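Local coordinates for fusion protein of Nuclear RNA export factor 2 and Protein panoramix (Drosophila melanogaster, PDB 6IEW), which pairs the UBA-like TAP-C domain of Nxf2 with the Nxf2-interacting region of Panoramix, partners in piRNA-guided cotranscriptional transposon silencing, at residues 28-33 against 38-43; 23-28 against 51-56. All coordinates share one frame; numbering follows the deposited sequence.

Contact 1 of 2, residues 28-33 against 38-43; sequences SIVEEA and ERALKL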
ATOM      1  N   SER A  28      -3.242   6.994   6.030  1.00 10.06           N
ATOM      2  CA  SER A  28      -2.041   7.461   6.714  1.00  9.40           C
ATOM      3  C   SER A  28      -0.836   7.482   5.778  1.00  9.34           C
ATOM      4  O   SER A  28      -0.124   8.488   5.677  1.00 11.38           O
ATOM      5  CB  SER A  28      -1.769   6.562   7.921  1.00 12.48           C
ATOM      6  OG  SER A  28      -0.522   6.868   8.513  1.00 14.64           O
ATOM      7  N   ILE A  29      -0.604   6.379   5.069  1.00  9.97           N
ATOM      8  CA  ILE A  29       0.605   6.259   4.263  1.00  9.50           C
ATOM      9  C   ILE A  29       0.510   7.099   2.996  1.00  9.55           C
ATOM     10  O   ILE A  29       1.465   7.793   2.625  1.00 10.25           O
ATOM     11  CB  ILE A  29       0.898   4.779   3.969  1.00  9.98           C
ATOM     12  CG1 ILE A  29       1.184   4.039   5.280  1.00  9.10           C
ATOM     13  CG2 ILE A  29       2.071   4.644   2.998  1.00 10.86           C
ATOM     14  CD1 ILE A  29       1.235   2.532   5.138  1.00 10.56           C
ATOM     15  N   VAL A  30      -0.637   7.058   2.314  1.00 10.29           N
ATOM     16  CA  VAL A  30      -0.787   7.807   1.068  1.00  9.38           C
ATOM     17  C   VAL A  30      -0.679   9.305   1.323  1.00 10.77           C
ATOM     18  O   VAL A  30      -0.022  10.033   0.568  1.00 12.63           O
ATOM     19  CB  VAL A  30      -2.103   7.419   0.367  1.00  9.51           C
ATOM     20  CG1 VAL A  30      -2.440   8.396  -0.757  1.00 11.09           C
ATOM     21  CG2 VAL A  30      -2.006   5.996  -0.170  1.00 11.67           C
ATOM     22  N   GLU A  31      -1.312   9.792   2.392  1.00 10.73           N
ATOM     23  CA  GLU A  31      -1.228  11.218   2.694  1.00 10.73           C
ATOM     24  C   GLU A  31       0.189  11.620   3.089  1.00 12.81           C
ATOM     25  O   GLU A  31       0.671  12.684   2.686  1.00 14.54           O
ATOM     26  CB  GLU A  31      -2.243  11.606   3.773  1.00 10.56           C
ATOM     27  CG  GLU A  31      -3.680  11.555   3.283  1.00 11.97           C
ATOM     28  CD  GLU A  31      -4.676  12.154   4.264  1.00 17.50           C
ATOM     29  OE1 GLU A  31      -4.308  12.394   5.434  1.00 17.60           O
ATOM     30  OE2 GLU A  31      -5.832  12.389   3.854  1.00 22.25           O
ATOM     31  N   GLU A  32       0.877  10.778   3.867  1.00 12.07           N
ATOM     32  CA  GLU A  32       2.244  11.102   4.262  1.00 11.93           C
ATOM     33  C   GLU A  32       3.180  11.138   3.061  1.00 13.70           C
ATOM     34  O   GLU A  32       4.154  11.901   3.056  1.00 15.81           O
ATOM     35  CB  GLU A  32       2.736  10.114   5.323  1.00 13.57           C
ATOM     36  CG  GLU A  32       4.104  10.453   5.914  1.00 15.69           C
ATOM     37  CD  GLU A  32       4.549   9.463   6.979  1.00 15.46           C
ATOM     38  OE1 GLU A  32       3.679   8.893   7.672  1.00 18.53           O
ATOM     39  OE2 GLU A  32       5.772   9.253   7.117  1.00 23.09           O
ATOM     40  N   ALA A  33       2.900  10.336   2.035  1.00 12.17           N
ATOM     41  CA  ALA A  33       3.702  10.304   0.820  1.00 12.68           C
ATOM     42  C   ALA A  33       3.247  11.329  -0.208  1.00 15.77           C
ATOM     43  O   ALA A  33       3.702  11.287  -1.356  1.00 17.14           O
ATOM     44  CB  ALA A  33       3.687   8.900   0.211  1.00 13.60           C
ATOM     45  N   GLU A  38       4.165   5.527  -6.078  1.00 11.17           N
ATOM     46  CA  GLU A  38       5.461   4.886  -5.872  1.00 10.24           C
ATOM     47  C   GLU A  38       6.045   5.243  -4.508  1.00 11.00           C
ATOM     48  O   GLU A  38       6.530   4.370  -3.779  1.00 11.00           O
ATOM     49  CB  GLU A  38       6.420   5.274  -6.996  1.00 13.13           C
ATOM     50  CG  GLU A  38       7.790   4.644  -6.874  1.00 14.66           C
ATOM     51  CD  GLU A  38       8.721   5.084  -7.977  1.00 24.99           C
ATOM     52  OE1 GLU A  38       8.424   6.108  -8.628  1.00 22.98           O
ATOM     53  OE2 GLU A  38       9.745   4.405  -8.195  1.00 23.46           O
ATOM     54  N   ARG A  39       6.001   6.524  -4.139  1.00 11.17           N
ATOM     55  CA  ARG A  39       6.536   6.915  -2.839  1.00 10.05           C
ATOM     56  C   ARG A  39       5.759   6.266  -1.701  1.00 11.07           C
ATOM     57  O   ARG A  39       6.341   5.911  -0.670  1.00 12.70           O
ATOM     58  CB  ARG A  39       6.555   8.436  -2.698  1.00 13.87           C
ATOM     59  CG  ARG A  39       7.560   9.112  -3.613  1.00 21.21           C
ATOM     60  CD  ARG A  39       7.977  10.477  -3.084  1.00 27.74           C
ATOM     61  NE  ARG A  39       6.833  11.353  -2.843  1.00 24.97           N
ATOM     62  CZ  ARG A  39       6.250  12.095  -3.781  1.00 23.69           C
ATOM     63  NH1 ARG A  39       6.692  12.059  -5.032  1.00 26.29           N
ATOM     64  NH2 ARG A  39       5.216  12.861  -3.474  1.00 19.41           N
ATOM     65  N   ALA A  40       4.445   6.092  -1.873  1.00  9.91           N
ATOM     66  CA  ALA A  40       3.643   5.454  -0.833  1.00  9.31           C
ATOM     67  C   ALA A  40       4.036   3.994  -0.645  1.00  9.13           C
ATOM     68  O   ALA A  40       4.115   3.509   0.491  1.00  9.29           O
ATOM     69  CB  ALA A  40       2.156   5.583  -1.157  1.00 10.41           C
ATOM     70  N   LEU A  41       4.288   3.278  -1.741  1.00  8.38           N
ATOM     71  CA  LEU A  41       4.722   1.889  -1.625  1.00  9.87           C
ATOM     72  C   LEU A  41       6.060   1.797  -0.904  1.00  9.60           C
ATOM     73  O   LEU A  41       6.243   0.959  -0.011  1.00  9.72           O
ATOM     74  CB  LEU A  41       4.802   1.244  -3.009  1.00  9.48           C
ATOM     75  CG  LEU A  41       3.465   1.098  -3.735  1.00 11.80           C
ATOM     76  CD1 LEU A  41       3.690   0.592  -5.152  1.00 11.04           C
ATOM     77  CD2 LEU A  41       2.526   0.169  -2.978  1.00 12.07           C
ATOM     78  N   LYS A  42       7.010   2.663  -1.273  1.00 10.24           N
ATOM     79  CA  LYS A  42       8.298   2.681  -0.587  1.00 10.81           C
ATOM     80  C   LYS A  42       8.131   3.017   0.888  1.00  9.51           C
ATOM     81  O   LYS A  42       8.812   2.442   1.750  1.00 11.03           O
ATOM     82  CB  LYS A  42       9.232   3.696  -1.245  1.00 12.17           C
ATOM     83  CG  LYS A  42       9.655   3.345  -2.654  1.00 12.63           C
ATOM     84  CD  LYS A  42      10.596   4.402  -3.200  1.00 13.84           C
ATOM     85  CE  LYS A  42      11.070   4.050  -4.598  1.00 20.37           C
ATOM     86  NZ  LYS A  42      11.964   5.107  -5.153  1.00 21.69           N
ATOM     87  N   LEU A  43       7.245   3.964   1.197  1.00  9.36           N
ATOM     88  CA  LEU A  43       7.022   4.346   2.585  1.00 11.23           C
ATOM     89  C   LEU A  43       6.414   3.199   3.380  1.00 10.01           C
ATOM     90  O   LEU A  43       6.786   2.974   4.538  1.00 11.34           O
ATOM     91  CB  LEU A  43       6.132   5.588   2.634  1.00 10.17           C
ATOM     92  CG  LEU A  43       5.805   6.124   4.025  1.00 13.79           C
ATOM     93  CD1 LEU A  43       7.074   6.459   4.795  1.00 13.58           C
ATOM     94  CD2 LEU A  43       4.899   7.342   3.928  1.00 12.92           C
TER

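Contact 2 of 2, residues 23-28 against 51-56; sequences STWVTS and HEIPDL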
ATOM      1  N   SER A  23      -8.294   0.645   5.258  1.00 10.14           N
ATOM      2  CA  SER A  23      -8.364   2.035   4.820  0.69  9.47           C
ATOM      3  C   SER A  23      -7.651   2.973   5.783  1.00  9.16           C
ATOM      4  O   SER A  23      -7.078   3.981   5.350  1.00 10.09           O
ATOM      5  CB  SER A  23      -9.820   2.460   4.642  0.69 11.55           C
ATOM      6  OG  SER A  23     -10.449   2.663   5.896  0.69  7.78           O
ATOM      7  N   THR A  24      -7.666   2.659   7.081  1.00  8.25           N
ATOM      8  CA  THR A  24      -7.030   3.518   8.075  1.00  9.23           C
ATOM      9  C   THR A  24      -5.555   3.737   7.758  1.00  9.20           C
ATOM     10  O   THR A  24      -5.050   4.865   7.841  1.00 11.59           O
ATOM     11  CB  THR A  24      -7.177   2.890   9.459  1.00  9.91           C
ATOM     12  OG1 THR A  24      -8.534   2.486   9.652  1.00 10.81           O
ATOM     13  CG2 THR A  24      -6.783   3.881  10.543  1.00 10.86           C
ATOM     14  N   TRP A  25      -4.842   2.665   7.405  1.00  8.69           N
ATOM     15  CA  TRP A  25      -3.427   2.831   7.094  1.00  9.71           C
ATOM     16  C   TRP A  25      -3.194   3.273   5.659  1.00 10.00           C
ATOM     17  O   TRP A  25      -2.158   3.880   5.369  1.00 10.56           O
ATOM     18  CB  TRP A  25      -2.622   1.580   7.458  1.00 11.90           C
ATOM     19  CG  TRP A  25      -2.050   1.708   8.826  1.00 11.04           C
ATOM     20  CD1 TRP A  25      -0.805   2.164   9.158  1.00 13.19           C
ATOM     21  CD2 TRP A  25      -2.721   1.439  10.059  1.00 10.20           C
ATOM     22  NE1 TRP A  25      -0.655   2.175  10.523  1.00 13.01           N
ATOM     23  CE2 TRP A  25      -1.819   1.737  11.100  1.00 12.36           C
ATOM     24  CE3 TRP A  25      -3.996   0.966  10.384  1.00 10.51           C
ATOM     25  CZ2 TRP A  25      -2.150   1.571  12.440  1.00 14.63           C
ATOM     26  CZ3 TRP A  25      -4.324   0.806  11.716  1.00 10.69           C
ATOM     27  CH2 TRP A  25      -3.406   1.107  12.727  1.00 14.52           C
ATOM     28  N   VAL A  26      -4.142   2.989   4.762  1.00  8.66           N
ATOM     29  CA  VAL A  26      -4.075   3.538   3.411  1.00  9.21           C
ATOM     30  C   VAL A  26      -4.059   5.059   3.463  1.00  9.58           C
ATOM     31  O   VAL A  26      -3.206   5.712   2.850  1.00  9.88           O
ATOM     32  CB  VAL A  26      -5.239   2.999   2.560  1.00  8.80           C
ATOM     33  CG1 VAL A  26      -5.284   3.693   1.205  1.00  9.18           C
ATOM     34  CG2 VAL A  26      -5.114   1.495   2.398  1.00 10.57           C
ATOM     35  N   THR A  27      -4.985   5.650   4.224  1.00  9.00           N
ATOM     36  CA  THR A  27      -5.014   7.103   4.362  1.00  8.84           C
ATOM     37  C   THR A  27      -3.712   7.626   4.952  1.00 10.26           C
ATOM     38  O   THR A  27      -3.125   8.585   4.442  1.00 10.94           O
ATOM     39  CB  THR A  27      -6.182   7.516   5.254  1.00 10.56           C
ATOM     40  OG1 THR A  27      -7.414   7.091   4.665  1.00 12.62           O
ATOM     41  CG2 THR A  27      -6.204   9.032   5.446  1.00 12.59           C
ATOM     42  N   SER A  28      -3.242   6.994   6.030  1.00 10.06           N
ATOM     43  CA  SER A  28      -2.041   7.461   6.714  1.00  9.40           C
ATOM     44  C   SER A  28      -0.836   7.482   5.778  1.00  9.34           C
ATOM     45  O   SER A  28      -0.124   8.488   5.677  1.00 11.38           O
ATOM     46  CB  SER A  28      -1.769   6.562   7.921  1.00 12.48           C
ATOM     47  OG  SER A  28      -0.522   6.868   8.513  1.00 14.64           O
ATOM     48  N   HIS A  51       8.731  -1.711  12.170  1.00 12.58           N
ATOM     49  CA  HIS A  51       7.721  -2.177  13.124  1.00 11.06           C
ATOM     50  C   HIS A  51       6.659  -1.122  13.416  1.00 13.31           C
ATOM     51  O   HIS A  51       6.142  -1.033  14.533  1.00 13.87           O
ATOM     52  CB  HIS A  51       8.348  -2.744  14.402  1.00 12.45           C
ATOM     53  CG  HIS A  51       9.214  -3.932  14.145  1.00 12.77           C
ATOM     54  ND1 HIS A  51       8.732  -5.086  13.566  1.00 16.19           N
ATOM     55  CD2 HIS A  51      10.533  -4.143  14.368  1.00 16.98           C
ATOM     56  CE1 HIS A  51       9.715  -5.961  13.452  1.00 16.39           C
ATOM     57  NE2 HIS A  51      10.819  -5.413  13.927  1.00 18.06           N
ATOM     58  N   GLU A  52       6.313  -0.331  12.403  1.00 10.70           N
ATOM     59  CA  GLU A  52       5.292   0.698  12.535  0.54 11.92           C
ATOM     60  C   GLU A  52       3.967   0.319  11.885  1.00 11.96           C
ATOM     61  O   GLU A  52       3.031   1.123  11.908  1.00 13.62           O
ATOM     62  CB  GLU A  52       5.805   2.034  11.983  0.54 15.18           C
ATOM     63  CG  GLU A  52       6.843   2.694  12.885  0.54 17.38           C
ATOM     64  CD  GLU A  52       7.653   3.760  12.175  0.54 20.11           C
ATOM     65  OE1 GLU A  52       7.371   4.039  10.991  0.54 25.89           O
ATOM     66  OE2 GLU A  52       8.579   4.316  12.804  0.54 25.19           O
ATOM     67  N   ILE A  53       3.860  -0.882  11.321  1.00 10.92           N
ATOM     68  CA  ILE A  53       2.610  -1.360  10.731  1.00 10.57           C
ATOM     69  C   ILE A  53       2.049  -2.469  11.613  1.00  9.72           C
ATOM     70  O   ILE A  53       2.559  -3.600  11.588  1.00 10.84           O
ATOM     71  CB  ILE A  53       2.813  -1.854   9.291  1.00 10.07           C
ATOM     72  CG1 ILE A  53       3.485  -0.779   8.430  1.00 11.01           C
ATOM     73  CG2 ILE A  53       1.473  -2.266   8.678  1.00 13.56           C
ATOM     74  CD1 ILE A  53       2.622   0.448   8.182  1.00 12.92           C
ATOM     75  N   PRO A  54       1.008  -2.204  12.399  1.00  9.00           N
ATOM     76  CA  PRO A  54       0.451  -3.252  13.261  1.00  9.49           C
ATOM     77  C   PRO A  54      -0.110  -4.410  12.449  1.00  9.76           C
ATOM     78  O   PRO A  54      -0.504  -4.251  11.292  1.00  9.81           O
ATOM     79  CB  PRO A  54      -0.673  -2.529  14.016  1.00 11.82           C
ATOM     80  CG  PRO A  54      -0.320  -1.074  13.930  1.00 12.65           C
ATOM     81  CD  PRO A  54       0.337  -0.907  12.598  1.00 10.42           C
ATOM     82  N   ASP A  55      -0.147  -5.588  13.080  1.00  8.67           N
ATOM     83  CA  ASP A  55      -0.813  -6.741  12.482  1.00  9.46           C
ATOM     84  C   ASP A  55      -2.219  -6.387  12.009  1.00 11.48           C
ATOM     85  O   ASP A  55      -2.641  -6.797  10.922  1.00  9.67           O
ATOM     86  CB  ASP A  55      -0.910  -7.882  13.498  1.00  9.71           C
ATOM     87  CG  ASP A  55       0.354  -8.712  13.595  1.00 11.92           C
ATOM     88  OD1 ASP A  55       1.380  -8.349  12.986  1.00 14.78           O
ATOM     89  OD2 ASP A  55       0.310  -9.751  14.288  1.00 13.58           O
ATOM     90  N   LEU A  56      -2.963  -5.624  12.813  1.00  9.05           N
ATOM     91  CA  LEU A  56      -4.352  -5.334  12.474  1.00  8.54           C
ATOM     92  C   LEU A  56      -4.493  -4.427  11.258  1.00  9.58           C
ATOM     93  O   LEU A  56      -5.615  -4.246  10.773  1.00 10.26           O
ATOM     94  CB  LEU A  56      -5.111  -4.752  13.678  1.00 11.08           C
ATOM     95  CG  LEU A  56      -4.678  -3.447  14.357  1.00 10.15           C
ATOM     96  CD1 LEU A  56      -4.974  -2.210  13.513  1.00 11.03           C
ATOM     97  CD2 LEU A  56      -5.377  -3.325  15.703  1.00 10.71           C
TER
HETATM   98  O   HOH W   1       1.703   3.497  11.441  1.00 15.59           O

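Contact 1 of 2, residues 28-33 against 38-43
Leu43 meets Ile29, Glu32 and Ala33 mainly through its CD2 branch, and with Ala33 it buries the most surface here. Its CG stands anti to the backbone N (chi1 -180°), which carries CD2 across to the end of helix 23-32. There Leu43 CD2 lies 3.7 Å from Ile29 O and 4.0 Å from Ile29 CG2, and the Glu32 side chain crosses that of Leu43 at about a right angle, its carboxylate carbon CD 3.7 Å from Leu43 CD2. The carboxylate of Glu32 has its own partner, a salt bridge from OE1 to Lys47 one turn further along helix 37-49, which probably helps keep the side chain against Leu43.

Ala33 is where helix 23-32 stops, being the first residue to leave helical geometry. Its CB sits against the backbone of helix 37-49, 3.6 Å from Ala40 N, and the methyls Ala33 CB and Ala40 CB are 3.9 Å apart. With alanines facing each other the axes of the short segments come within 8.6 Å, at 125° between their directions. Ile29, one turn before Ala33, places its CG2, the branch anti to the backbone N, within 3.4 Å of Ala40 O. Phe15 of helix 4-19 touches both Ile29 and Ala40, placing this pair in the core of the three-helix UBA-like TAP-C domain of the Nxf2 part.

At the exposed margin, Arg39 bends at chi3 and gives a weak hydrogen bond from NH2 to Ala33 O, 3.0 Å long with an N-H...O angle of only 130°. The chemistry is therefore mainly apolar and close-fitting, with the carbonyl at the helix terminus receiving a bent bond from a cationic group that probably contributes some electrostatic attraction.

Contact 2 of 2, residues 23-28 against 51-56
Trp25 reaches from helix 23-32 to the chain that follows helix 37-49, and its indole meets Ile53, Pro54 and Leu56 at successive parts of the ring system. Pro54 crosses it obliquely at the six-membered ring: Pro54 CD and CG each lie 3.5 Å from Trp25 CZ2. Next along, Leu56 comes at about a right angle, with its CD1 3.6 Å from Trp25 CZ3. The torsion of Leu56 explains that reach, since CG stands between the backbone N and the carbonyl carbon (chi1 60°), and CD1 thereby arrives at the ring although the CB does not point at helix 23-32. On the pyrrole side Ile53 slides past in the opposite direction, touching Trp25 CD1 with its own CD1 at 4.0 Å; Ile53 also packs on Leu21 and Phe58.

The indole N-H is bound through water. One water lies at the ring edge, in the ring plane, accepts from Trp25 NE1 at 2.9 Å and donates to Glu52 O at 2.8 Å. It spans a direct Trp25 NE1 to Glu52 O separation of 4.1 Å, linking helix 23-32 to the backbone just after a Schellman motif, in which His51, with positive phi, closes helix 37-49.

Both segments belong to the Nxf2 TAP-C domain, and the contact joins its second helix to its C-terminal tail. Arg74 of the fused Panoramix part hydrogen-bonds Ile53 O and makes a salt bridge with Asp55. Trp25 buries far more surface here than any partner, so cohesion rests on one broad aromatic group against three aliphatic side chains, and the bridging water gives the N-H and the Glu52 carbonyl a shared partner and probably helps fix how the indole is turned.

Both contacts use helix 23-32 of the TAP-C domain, and they share Ser28, though it touches neither partner. Contact 1 takes the helix's C-terminal half to helix 37-49 and is partly buried, with aliphatic groups of alanine, isoleucine and leucine meeting where helix 23-32 ends against helix 37-49; contact 2 takes the N-terminal half to the tail beyond helix 37-49 and is a surface contact built on one aromatic ring. Polar chemistry differs accordingly: a direct but weak bond in contact 1, a water bridge in contact 2. Their centres lie about 11 Å apart, contact 1 nested within the loop closed by contact 2, and Ile29 CD1 packs on Ile53 CD1 at 3.9 Å, joining them.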